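Local coordinates for HIT family hydrolase (Legionella pneumophila subsp. pneumophila, PDB 6D6J), which binds a zinc ion and is probably a hydrolase of the histidine triad family, thought to work through a nucleotidylated enzyme intermediate, at residues Ala69-Arg74 with Ile106-Leu111. Numbering follows the deposited sequence.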
ATOM      1  N   ALA B  69       7.745   2.896  -5.386  1.00  6.13           N
ATOM      2  CA  ALA B  69       6.984   4.137  -5.284  1.00  6.32           C
ATOM      3  C   ALA B  69       6.236   4.424  -6.574  1.00  5.82           C
ATOM      4  O   ALA B  69       5.103   4.918  -6.550  1.00  6.48           O
ATOM      5  CB  ALA B  69       7.925   5.290  -4.954  1.00  6.54           C
ATOM      6  N   ASN B  70       6.841   4.096  -7.715  1.00  5.59           N
ATOM      7  CA  ASN B  70       6.198   4.367  -8.995  1.00  6.23           C
ATOM      8  C   ASN B  70       5.015   3.442  -9.241  1.00  5.78           C
ATOM      9  O   ASN B  70       4.061   3.831  -9.927  1.00  5.92           O
ATOM     10  CB  ASN B  70       7.224   4.311 -10.123  1.00  7.57           C
ATOM     11  CG  ASN B  70       8.098   5.543 -10.147  1.00  9.33           C
ATOM     12  OD1 ASN B  70       7.741   6.573  -9.569  1.00 11.41           O
ATOM     13  ND2 ASN B  70       9.243   5.437 -10.775  1.00 11.34           N
ATOM     14  N   ILE B  71       5.040   2.239  -8.667  1.00  5.76           N
ATOM     15  CA  ILE B  71       3.859   1.379  -8.684  1.00  5.84           C
ATOM     16  C   ILE B  71       2.708   2.047  -7.943  1.00  5.40           C
ATOM     17  O   ILE B  71       1.559   2.041  -8.406  1.00  5.66           O
ATOM     18  CB  ILE B  71       4.227   0.001  -8.109  1.00  6.48           C
ATOM     19  CG1 ILE B  71       5.075  -0.765  -9.127  1.00  7.85           C
ATOM     20  CG2 ILE B  71       2.991  -0.783  -7.683  1.00  6.81           C
ATOM     21  CD1 ILE B  71       5.788  -1.959  -8.536  1.00  9.01           C
ATOM     22  N   LEU B  72       3.004   2.641  -6.786  1.00  5.32           N
ATOM     23  CA  LEU B  72       1.996   3.354  -6.008  1.00  5.64           C
ATOM     24  C   LEU B  72       1.478   4.578  -6.760  1.00  5.70           C
ATOM     25  O   LEU B  72       0.261   4.804  -6.832  1.00  5.96           O
ATOM     26  CB  LEU B  72       2.602   3.732  -4.659  1.00  6.61           C
ATOM     27  CG  LEU B  72       1.781   4.630  -3.752  1.00  7.89           C
ATOM     28  CD1 LEU B  72       0.428   4.030  -3.453  1.00  8.76           C
ATOM     29  CD2 LEU B  72       2.539   4.874  -2.452  1.00  8.40           C
ATOM     30  N   ILE B  73       2.380   5.353  -7.367  1.00  5.87           N
ATOM     31  CA  ILE B  73       1.955   6.507  -8.149  1.00  6.64           C
ATOM     32  C   ILE B  73       1.095   6.068  -9.327  1.00  6.09           C
ATOM     33  O   ILE B  73       0.057   6.675  -9.611  1.00  6.48           O
ATOM     34  CB  ILE B  73       3.178   7.328  -8.585  1.00  6.67           C
ATOM     35  CG1 ILE B  73       3.855   7.964  -7.363  1.00  7.22           C
ATOM     36  CG2 ILE B  73       2.773   8.418  -9.588  1.00  8.33           C
ATOM     37  CD1 ILE B  73       5.281   8.426  -7.625  1.00  7.70           C
ATOM     38  N   ARG B  74       1.495   5.000 -10.024  1.00  5.99           N
ATOM     39  CA  ARG B  74       0.673   4.523 -11.127  1.00  5.98           C
ATOM     40  C   ARG B  74      -0.696   4.073 -10.633  1.00  5.33           C
ATOM     41  O   ARG B  74      -1.712   4.336 -11.294  1.00  6.13           O
ATOM     42  CB  ARG B  74       1.383   3.415 -11.898  1.00  6.45           C
ATOM     43  CG  ARG B  74       0.533   2.816 -13.045  1.00  6.80           C
ATOM     44  CD  ARG B  74      -0.031   3.900 -13.978  1.00  7.66           C
ATOM     45  NE  ARG B  74       1.018   4.790 -14.480  1.00  7.44           N
ATOM     46  CZ  ARG B  74       0.806   5.858 -15.241  1.00  7.59           C
ATOM     47  NH1 ARG B  74      -0.438   6.217 -15.555  1.00  8.00           N
ATOM     48  NH2 ARG B  74       1.837   6.593 -15.646  1.00  8.89           N
ATOM     49  N   ILE B 106       5.649  -9.204  -6.435  1.00  5.31           N
ATOM     50  CA  ILE B 106       4.967  -8.113  -5.747  0.59  5.49           C
ATOM     51  C   ILE B 106       3.841  -7.544  -6.603  1.00  5.29           C
ATOM     52  O   ILE B 106       3.928  -7.452  -7.838  1.00  5.74           O
ATOM     53  CB  ILE B 106       5.922  -7.024  -5.221  0.59  6.50           C
ATOM     54  CG1 ILE B 106       6.728  -6.384  -6.344  0.59  6.16           C
ATOM     55  CG2 ILE B 106       6.848  -7.583  -4.174  0.59  8.23           C
ATOM     56  CD1 ILE B 106       7.540  -5.191  -5.865  0.59  7.17           C
ATOM     57  N   HIS B 107       2.765  -7.155  -5.924  1.00  5.30           N
ATOM     58  CA  HIS B 107       1.595  -6.608  -6.591  1.00  5.34           C
ATOM     59  C   HIS B 107       0.873  -5.690  -5.625  1.00  5.27           C
ATOM     60  O   HIS B 107       0.663  -6.029  -4.461  1.00  6.38           O
ATOM     61  CB  HIS B 107       0.650  -7.706  -7.106  1.00  5.68           C
ATOM     62  CG  HIS B 107       0.333  -8.774  -6.101  1.00  6.69           C
ATOM     63  ND1 HIS B 107       1.240  -9.751  -5.747  1.00  7.37           N
ATOM     64  CD2 HIS B 107      -0.812  -9.069  -5.441  1.00  8.40           C
ATOM     65  CE1 HIS B 107       0.680 -10.581  -4.885  1.00  7.95           C
ATOM     66  NE2 HIS B 107      -0.563 -10.186  -4.674  1.00  9.11           N
ATOM     67  N   LEU B 108       0.491  -4.529  -6.118  1.00  4.81           N
ATOM     68  CA  LEU B 108      -0.346  -3.606  -5.363  1.00  4.22           C
ATOM     69  C   LEU B 108      -1.799  -3.824  -5.776  1.00  4.10           C
ATOM     70  O   LEU B 108      -2.129  -3.752  -6.970  1.00  5.17           O
ATOM     71  CB  LEU B 108       0.078  -2.169  -5.662  1.00  4.54           C
ATOM     72  CG  LEU B 108      -0.674  -1.054  -4.932  1.00  4.82           C
ATOM     73  CD1 LEU B 108      -0.610  -1.281  -3.429  1.00  5.86           C
ATOM     74  CD2 LEU B 108      -0.018   0.278  -5.273  1.00  6.40           C
ATOM     75  N   HIS B 109      -2.667  -4.086  -4.794  1.00  4.01           N
ATOM     76  CA  HIS B 109      -4.095  -4.209  -5.060  1.00  4.01           C
ATOM     77  C   HIS B 109      -4.743  -2.836  -5.035  1.00  3.87           C
ATOM     78  O   HIS B 109      -4.493  -2.040  -4.122  1.00  4.97           O
ATOM     79  CB  HIS B 109      -4.786  -5.014  -3.961  1.00  4.88           C
ATOM     80  CG  HIS B 109      -4.339  -6.427  -3.848  1.00  4.95           C
ATOM     81  ND1 HIS B 109      -4.968  -7.461  -4.512  1.00  5.73           N
ATOM     82  CD2 HIS B 109      -3.359  -6.986  -3.102  1.00  6.31           C
ATOM     83  CE1 HIS B 109      -4.360  -8.595  -4.211  1.00  6.19           C
ATOM     84  NE2 HIS B 109      -3.398  -8.336  -3.338  1.00  6.26           N
ATOM     85  N   LEU B 110      -5.602  -2.575  -6.019  1.00  4.22           N
ATOM     86  CA  LEU B 110      -6.412  -1.363  -6.080  1.00  4.26           C
ATOM     87  C   LEU B 110      -7.868  -1.811  -6.085  1.00  4.64           C
ATOM     88  O   LEU B 110      -8.315  -2.462  -7.039  1.00  4.76           O
ATOM     89  CB  LEU B 110      -6.064  -0.570  -7.339  1.00  4.86           C
ATOM     90  CG  LEU B 110      -7.038   0.514  -7.816  1.00  5.23           C
ATOM     91  CD1 LEU B 110      -7.367   1.533  -6.748  1.00  6.36           C
ATOM     92  CD2 LEU B 110      -6.463   1.188  -9.050  1.00  6.42           C
ATOM     93  N   LEU B 111      -8.597  -1.495  -5.017  1.00  4.50           N
ATOM     94  CA  LEU B 111      -9.973  -1.960  -4.831  1.00  4.36           C
ATOM     95  C   LEU B 111     -10.905  -0.765  -4.714  1.00  4.24           C
ATOM     96  O   LEU B 111     -10.659   0.140  -3.907  1.00  4.61           O
ATOM     97  CB  LEU B 111     -10.099  -2.776  -3.537  1.00  5.58           C
ATOM     98  CG  LEU B 111      -9.193  -4.000  -3.421  1.00  7.02           C
ATOM     99  CD1 LEU B 111      -8.028  -3.735  -2.478  1.00  8.23           C
ATOM    100  CD2 LEU B 111      -9.993  -5.228  -2.968  1.00  9.54           C
TER
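Leu-108 lays its isobutyl group against the side of helix 62-81, overlapping Ile-71 with its CB and reaching Leu-72 with its CD2 methyl. Ile-71 approaches by its branch methyl: CG2 stands 3.8 Å from Leu-108 CB and 4.0 Å from Leu-108 CD2, and the two side chains run past each other in opposite directions. That methyl is the branch of Ile-71 anti to the backbone N, while CG1, at chi1 -73°, lies beside the N and carries CD1 away from Leu-108. In Leu-108 CG is anti to the backbone N (chi1 -179°) and CD2 continues the extended chain anti to CA, so that CD2 reaches the helix backbone, 3.7 Å from Leu-72 CA and 3.9 Å from Ile-71 O. Leu-72 meets it more loosely and at a slant, CD1 to Leu-108 CD2 at 4.2 Å. No hydrogen bond joins the two segments; the contact is buried and apolar, with the nearest CA atoms, those of Ile-71 and Leu-108, 7.3 Å apart. It packs the helix on one face of the antiparallel sheet of the HIT fold, against strand 108-112, which lies between strands 44-50 and 89-95. Along Ile-106 to His-109, part of the histidine triad motif, Ile-106 and Leu-108 point toward the helix, whereas the CB of His-107, the predicted nucleotidylated histidine, points away from it. The His-107 ring has CE1 of His-109 in plane at its edge, and ND1 of His-107 is hydrogen-bonded to the carbonyl O of His-105, a zinc ligand. Phe-93 and Ala-75 of the same chain also touch Leu-108; Leu-72 packs on Leu-91 of its own chain and on Phe-93 of the second subunit.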